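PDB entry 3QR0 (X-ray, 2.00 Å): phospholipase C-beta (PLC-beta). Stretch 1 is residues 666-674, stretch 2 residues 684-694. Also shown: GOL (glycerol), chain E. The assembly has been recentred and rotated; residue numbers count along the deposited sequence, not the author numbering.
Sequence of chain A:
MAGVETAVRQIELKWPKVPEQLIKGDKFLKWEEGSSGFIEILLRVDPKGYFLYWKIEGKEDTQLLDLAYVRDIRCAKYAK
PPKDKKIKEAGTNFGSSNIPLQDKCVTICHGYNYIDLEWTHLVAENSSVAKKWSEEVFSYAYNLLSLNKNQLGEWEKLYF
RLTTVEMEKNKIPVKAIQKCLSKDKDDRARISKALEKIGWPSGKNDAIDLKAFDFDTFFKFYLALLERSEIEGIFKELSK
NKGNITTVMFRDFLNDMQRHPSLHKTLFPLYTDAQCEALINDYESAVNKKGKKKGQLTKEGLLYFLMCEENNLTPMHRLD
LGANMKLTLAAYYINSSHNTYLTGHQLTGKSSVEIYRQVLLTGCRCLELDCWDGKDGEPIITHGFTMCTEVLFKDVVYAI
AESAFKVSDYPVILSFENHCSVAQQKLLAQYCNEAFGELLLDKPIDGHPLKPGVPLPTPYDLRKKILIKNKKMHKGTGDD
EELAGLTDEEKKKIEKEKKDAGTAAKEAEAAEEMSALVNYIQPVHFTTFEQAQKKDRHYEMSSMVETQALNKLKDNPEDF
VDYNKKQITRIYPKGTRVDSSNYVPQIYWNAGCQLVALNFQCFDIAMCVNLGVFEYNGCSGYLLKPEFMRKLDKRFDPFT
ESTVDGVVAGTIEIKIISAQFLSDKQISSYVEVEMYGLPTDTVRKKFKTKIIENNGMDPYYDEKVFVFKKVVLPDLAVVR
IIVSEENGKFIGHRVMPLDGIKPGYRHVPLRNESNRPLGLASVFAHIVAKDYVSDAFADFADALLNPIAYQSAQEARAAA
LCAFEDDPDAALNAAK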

# COMPACT_ATOMS: atom_id res chain seq x y z
N GLN A 666 -12.41 18.44 17.26
CA GLN A 666 -12.07 17.87 18.56
C GLN A 666 -12.71 16.50 18.72
O GLN A 666 -13.86 16.39 19.15
CB GLN A 666 -12.52 18.79 19.71
CG GLN A 666 -11.53 19.91 20.03
CD GLN A 666 -11.89 20.67 21.30
OE1 GLN A 666 -13.03 20.62 21.77
NE2 GLN A 666 -10.91 21.36 21.86
N ILE A 667 -11.95 15.46 18.40
CA ILE A 667 -12.41 14.08 18.54
C ILE A 667 -11.85 13.43 19.81
O ILE A 667 -10.90 13.93 20.41
CB ILE A 667 -12.00 13.20 17.32
CG1 ILE A 667 -10.47 13.14 17.16
CG2 ILE A 667 -12.64 13.73 16.05
CD1 ILE A 667 -9.99 11.94 16.38
N SER A 668 -12.47 12.33 20.21
CA SER A 668 -11.93 11.46 21.25
C SER A 668 -11.34 10.24 20.54
O SER A 668 -11.97 9.71 19.62
CB SER A 668 -13.03 11.03 22.22
OG SER A 668 -13.63 12.16 22.83
N SER A 669 -10.14 9.82 20.93
CA SER A 669 -9.44 8.76 20.21
C SER A 669 -8.78 7.74 21.11
O SER A 669 -8.54 7.98 22.29
CB SER A 669 -8.37 9.37 19.30
OG SER A 669 -7.30 9.90 20.05
N TYR A 670 -8.49 6.58 20.52
CA TYR A 670 -7.63 5.58 21.14
C TYR A 670 -6.79 4.89 20.08
O TYR A 670 -7.05 5.01 18.88
CB TYR A 670 -8.44 4.57 21.96
CG TYR A 670 -9.45 3.75 21.18
CD1 TYR A 670 -9.06 2.63 20.46
CD2 TYR A 670 -10.80 4.09 21.18
CE1 TYR A 670 -9.99 1.87 19.74
CE2 TYR A 670 -11.74 3.33 20.47
CZ TYR A 670 -11.32 2.22 19.76
OH TYR A 670 -12.23 1.47 19.04
N VAL A 671 -5.78 4.16 20.54
CA VAL A 671 -4.84 3.48 19.66
C VAL A 671 -4.76 2.01 20.04
O VAL A 671 -4.77 1.67 21.23
CB VAL A 671 -3.44 4.12 19.73
CG1 VAL A 671 -2.48 3.43 18.74
CG2 VAL A 671 -3.53 5.62 19.46
N GLU A 672 -4.73 1.16 19.03
CA GLU A 672 -4.58 -0.28 19.20
C GLU A 672 -3.33 -0.76 18.48
O GLU A 672 -2.89 -0.17 17.49
CB GLU A 672 -5.80 -0.99 18.62
CG GLU A 672 -7.07 -0.82 19.42
CD GLU A 672 -8.25 -1.44 18.70
OE1 GLU A 672 -8.75 -0.81 17.74
OE2 GLU A 672 -8.68 -2.55 19.09
N VAL A 673 -2.75 -1.85 18.97
CA VAL A 673 -1.57 -2.45 18.35
C VAL A 673 -1.79 -3.95 18.21
O VAL A 673 -2.09 -4.63 19.19
CB VAL A 673 -0.29 -2.18 19.17
CG1 VAL A 673 0.92 -2.79 18.47
CG2 VAL A 673 -0.09 -0.67 19.35
N GLU A 674 -1.67 -4.44 16.98
CA GLU A 674 -1.89 -5.85 16.68
C GLU A 674 -0.67 -6.44 15.98
O GLU A 674 0.17 -5.70 15.45
CB GLU A 674 -3.15 -6.02 15.81
CG GLU A 674 -4.43 -5.72 16.59
CD GLU A 674 -5.71 -6.19 15.91
OE1 GLU A 674 -5.68 -6.61 14.73
OE2 GLU A 674 -6.76 -6.16 16.58
C1 GOL E . -8.46 -3.05 15.50
O1 GOL E . -9.55 -2.89 16.36
C2 GOL E . -8.80 -4.17 14.52
O2 GOL E . -8.71 -5.41 15.16
C3 GOL E . -7.86 -4.13 13.32
O3 GOL E . -8.58 -3.75 12.17
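Stretch 2 (684-694) RKKFKTKIIEN

How does stretch 2 run along stretch 1? It runs antiparallel: the short, weakly bonded strand of about 686-688 lies against strand 669-674 with 152° between their directions and a closest axial approach of 4.9 Å. Lys685 turns a corner before it, residues 689-693 continue as an extended loop, and Asn694 ends it with positive phi and psi.

Which backbone bonds hold the two together? Ser669 and Ile692 form a bridge, Ser669 N to Ile692 O at 3.1 Å and Ile692 N to Ser669 O at 3.0 Å. The register then shifts by one, and Glu672 faces Lys688 as a non-hydrogen-bonded pair, CA to CA 4.4 Å. Between them the Thr689 hydroxyl replaces a backbone acceptor: Val671 N donates to Thr689 OG1 (2.8 Å), while Thr689 N donates to Val671 O (2.8 Å).

What covers the Tyr670 ring? Extended Lys688 crosses one face, with its NZ 4.1 Å from the Tyr670 ring centroid, a cation-pi contact. Ile691 CG1 adds an apolar contact with Tyr670 CD2 at 4.0 Å.

Where does charge matter? Glu674 OE1 forms a salt bridge with Arg684 NE (3.0 Å), and Glu674 OE2 accepts from Lys685 N (3.1 Å), so one carboxylate holds the Arg684 side chain and the Lys685 backbone at the corner. Glycerol O2 donates to Glu674 OE2 at 2.5 Å.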

# COMPACT_ATOMS: atom_id res chain seq x y z
N ARG A 684 -4.61 -10.29 18.20
CA ARG A 684 -5.68 -9.35 17.88
C ARG A 684 -6.54 -9.04 19.09
O ARG A 684 -6.76 -9.90 19.94
CB ARG A 684 -6.54 -9.92 16.76
CG ARG A 684 -5.79 -10.09 15.45
CD ARG A 684 -6.75 -10.20 14.28
NE ARG A 684 -7.46 -8.95 14.05
CZ ARG A 684 -8.51 -8.81 13.24
NH1 ARG A 684 -8.99 -9.85 12.56
NH2 ARG A 684 -9.09 -7.62 13.11
N LYS A 685 -7.04 -7.81 19.14
CA LYS A 685 -7.98 -7.35 20.18
C LYS A 685 -7.44 -7.55 21.60
O LYS A 685 -8.19 -7.94 22.50
CB LYS A 685 -9.34 -8.05 20.04
CG LYS A 685 -9.98 -7.94 18.67
CD LYS A 685 -10.36 -6.50 18.31
CE LYS A 685 -11.14 -6.46 17.00
NZ LYS A 685 -11.21 -5.10 16.40
N LYS A 686 -6.15 -7.28 21.80
CA LYS A 686 -5.51 -7.43 23.11
C LYS A 686 -5.08 -6.08 23.69
O LYS A 686 -5.24 -5.85 24.88
CB LYS A 686 -4.31 -8.37 23.02
CG LYS A 686 -3.63 -8.66 24.35
CD LYS A 686 -2.42 -9.59 24.18
CE LYS A 686 -1.83 -9.99 25.53
NZ LYS A 686 -0.90 -11.14 25.40
N PHE A 687 -4.52 -5.21 22.84
CA PHE A 687 -3.88 -3.97 23.28
C PHE A 687 -4.62 -2.72 22.79
O PHE A 687 -4.73 -2.48 21.59
CB PHE A 687 -2.45 -3.92 22.76
CG PHE A 687 -1.55 -4.97 23.33
CD1 PHE A 687 -0.84 -5.83 22.50
CD2 PHE A 687 -1.40 -5.11 24.71
CE1 PHE A 687 0.01 -6.79 23.03
CE2 PHE A 687 -0.56 -6.07 25.24
CZ PHE A 687 0.14 -6.92 24.40
N LYS A 688 -5.09 -1.92 23.74
CA LYS A 688 -5.83 -0.70 23.44
C LYS A 688 -5.47 0.37 24.47
O LYS A 688 -5.47 0.09 25.66
CB LYS A 688 -7.33 -1.00 23.50
CG LYS A 688 -8.23 0.20 23.24
CD LYS A 688 -9.69 -0.23 23.26
CE LYS A 688 -10.62 0.94 23.47
NZ LYS A 688 -12.04 0.53 23.36
N THR A 689 -5.16 1.58 24.01
CA THR A 689 -4.83 2.68 24.91
C THR A 689 -6.08 3.21 25.60
O THR A 689 -7.20 2.89 25.21
CB THR A 689 -4.20 3.88 24.17
OG1 THR A 689 -5.15 4.44 23.25
CG2 THR A 689 -2.93 3.47 23.44
N LYS A 690 -5.86 4.03 26.62
CA LYS A 690 -6.91 4.86 27.16
C LYS A 690 -7.44 5.81 26.08
O LYS A 690 -6.78 6.07 25.07
CB LYS A 690 -6.40 5.68 28.36
CG LYS A 690 -5.31 6.72 28.02
CD LYS A 690 -4.89 7.52 29.26
CE LYS A 690 -4.04 6.69 30.22
NZ LYS A 690 -2.78 6.21 29.60
N ILE A 691 -8.63 6.34 26.31
CA ILE A 691 -9.22 7.34 25.43
C ILE A 691 -8.78 8.73 25.86
O ILE A 691 -8.87 9.09 27.03
CB ILE A 691 -10.76 7.27 25.45
CG1 ILE A 691 -11.24 6.01 24.71
CG2 ILE A 691 -11.36 8.53 24.82
CD1 ILE A 691 -12.65 5.60 25.05
N ILE A 692 -8.30 9.52 24.90
CA ILE A 692 -8.06 10.93 25.16
C ILE A 692 -9.23 11.68 24.56
O ILE A 692 -9.49 11.60 23.35
CB ILE A 692 -6.72 11.41 24.58
CG1 ILE A 692 -5.56 10.65 25.25
CG2 ILE A 692 -6.55 12.90 24.80
CD1 ILE A 692 -5.42 10.94 26.75
N GLU A 693 -9.96 12.40 25.41
CA GLU A 693 -11.22 13.03 25.02
C GLU A 693 -11.00 14.43 24.44
O GLU A 693 -10.14 15.18 24.92
CB GLU A 693 -12.16 13.12 26.23
CG GLU A 693 -12.59 11.76 26.77
CD GLU A 693 -13.60 11.85 27.89
OE1 GLU A 693 -13.62 12.87 28.62
OE2 GLU A 693 -14.38 10.88 28.06
N ASN A 694 -11.78 14.76 23.42
CA ASN A 694 -11.87 16.12 22.87
C ASN A 694 -10.51 16.74 22.55
O ASN A 694 -10.22 17.87 22.94
CB ASN A 694 -12.67 17.02 23.81
CG ASN A 694 -14.08 16.49 24.10
OD1 ASN A 694 -14.54 16.53 25.23
ND2 ASN A 694 -14.75 15.99 23.07
O HOH W 1 -7.97 12.23 21.24
O HOH W 2 -4.39 -5.96 20.05